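Local coordinates for protein probable branched-chain-amino-acid aminotransferase (Thermotoga maritima MSB8, PDB 3CSW) that probably transfers the amino group between leucine, isoleucine or valine and 2-oxoglutarate, using pyridoxal 5'-phosphate as cofactor, at residues Asp164-Leu167 and Gln173-Glu176. Sequence-based numbering, arbitrary orientation.
Sequences DVIL and QVCE. With PLP (pyridoxal-5'-phosphate), chain E.
With CG lodged between its own backbone N and carbonyl carbon (chi1 60°) and the chain extended beyond, Glu176 reaches the cofactor while its backbone stays paired with Leu167; in Leu167, CG lies anti to the carbonyl carbon (chi1 -70°), which brings CD1 to 3.8 Å from Glu176 O. The two residues form an antiparallel hydrogen-bonded pair in the hairpin of strands 164-168 and 174-177: Leu167 N gives to Glu176 O at 2.8 Å, and Glu176 N returns a bond to Leu167 O at 3.2 Å. That same oxygen, Leu167 O, also accepts from Cys175 N at 3.1 Å, both donors lying in its carbonyl plane. Two residues opposite one make this a classic beta bulge, at Cys175 and Glu176. Beside the bulge, Ile166 CG2 meets Val174 CG1 at 4.2 Å, and both side chains pack on Val182 of strand 181-186, which belongs to another sheet.

At the far end of Glu176, OE1 accepts a bent hydrogen bond (137°) from PLP N1 at 2.8 Å, while OE2 is held by a salt bridge to Arg134 and by Leu200 N. A glutamine here would probably weaken the pairing with the ring nitrogen and leave Arg134 without this countercharge. A carboxylate on the pyridine nitrogen, as in other class-IV (fold-type IV) aminotransferases, is likely to keep N1 protonated, so that the ring can draw electrons from the substrate during transamination.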
# COMPACT_ATOMS: atom_id res chain seq x y z
N ASP A 164 -2.42 19.71 -18.24
CA ASP A 164 -2.60 18.32 -17.85
C ASP A 164 -2.37 18.26 -16.34
O ASP A 164 -1.81 19.18 -15.76
CB ASP A 164 -1.63 17.41 -18.62
CG ASP A 164 -2.03 15.92 -18.60
OD1 ASP A 164 -3.09 15.59 -18.02
OD2 ASP A 164 -1.29 15.08 -19.15
N VAL A 165 -2.85 17.19 -15.70
CA VAL A 165 -2.61 16.91 -14.28
C VAL A 165 -1.62 15.73 -14.17
O VAL A 165 -1.61 14.84 -15.01
CB VAL A 165 -3.91 16.63 -13.49
CG1 VAL A 165 -4.77 17.90 -13.40
CG2 VAL A 165 -4.71 15.44 -14.09
N ILE A 166 -0.76 15.76 -13.15
CA ILE A 166 0.24 14.73 -12.91
C ILE A 166 -0.26 13.70 -11.87
O ILE A 166 -0.51 14.03 -10.71
CB ILE A 166 1.57 15.37 -12.45
CG1 ILE A 166 1.99 16.52 -13.39
CG2 ILE A 166 2.66 14.34 -12.29
CD1 ILE A 166 2.00 16.23 -14.89
N LEU A 167 -0.45 12.46 -12.33
CA LEU A 167 -0.80 11.34 -11.46
C LEU A 167 0.46 10.75 -10.83
O LEU A 167 1.41 10.41 -11.54
CB LEU A 167 -1.57 10.23 -12.21
CG LEU A 167 -3.01 10.46 -12.69
CD1 LEU A 167 -3.00 11.24 -13.99
CD2 LEU A 167 -3.81 9.14 -12.80
N GLN A 173 5.51 8.30 -5.98
CA GLN A 173 6.36 8.34 -7.17
C GLN A 173 5.60 9.03 -8.28
O GLN A 173 4.39 8.93 -8.36
CB GLN A 173 6.82 6.93 -7.60
CG GLN A 173 5.80 6.03 -8.33
CD GLN A 173 4.87 5.25 -7.40
OE1 GLN A 173 4.62 5.64 -6.27
NE2 GLN A 173 4.35 4.14 -7.90
N VAL A 174 6.33 9.76 -9.13
CA VAL A 174 5.75 10.33 -10.33
C VAL A 174 5.43 9.19 -11.32
O VAL A 174 6.29 8.34 -11.64
CB VAL A 174 6.71 11.35 -10.99
CG1 VAL A 174 6.09 11.94 -12.24
CG2 VAL A 174 7.09 12.46 -9.99
N CYS A 175 4.20 9.15 -11.79
CA CYS A 175 3.84 8.21 -12.86
C CYS A 175 3.83 8.97 -14.17
O CYS A 175 4.78 8.88 -14.96
CB CYS A 175 2.51 7.49 -12.56
SG CYS A 175 2.71 6.24 -11.27
N GLU A 176 2.76 9.72 -14.41
CA GLU A 176 2.59 10.39 -15.66
C GLU A 176 1.43 11.37 -15.61
O GLU A 176 0.69 11.40 -14.65
CB GLU A 176 2.33 9.34 -16.75
CG GLU A 176 1.08 8.49 -16.54
CD GLU A 176 1.14 7.15 -17.26
OE1 GLU A 176 1.35 7.13 -18.48
OE2 GLU A 176 0.96 6.11 -16.60
N1 PLP E . 0.01 8.49 -20.48
C2 PLP E . -1.36 8.27 -20.62
C2A PLP E . -2.15 7.97 -19.39
C3 PLP E . -1.96 8.33 -21.90
O3 PLP E . -3.32 8.20 -22.05
C4 PLP E . -1.15 8.63 -23.03
C4A PLP E . -1.77 8.77 -24.39
O4A PLP E . -2.30 9.84 -24.73
C5 PLP E . 0.22 8.85 -22.86
C6 PLP E . 0.79 8.77 -21.59
C5A PLP E . 1.08 9.38 -23.99
O4P PLP E . 1.50 8.32 -24.83
P PLP E . 1.89 8.55 -26.40
O1P PLP E . 1.99 7.19 -27.11
O2P PLP E . 3.21 9.26 -26.48
O3P PLP E . 0.77 9.41 -26.98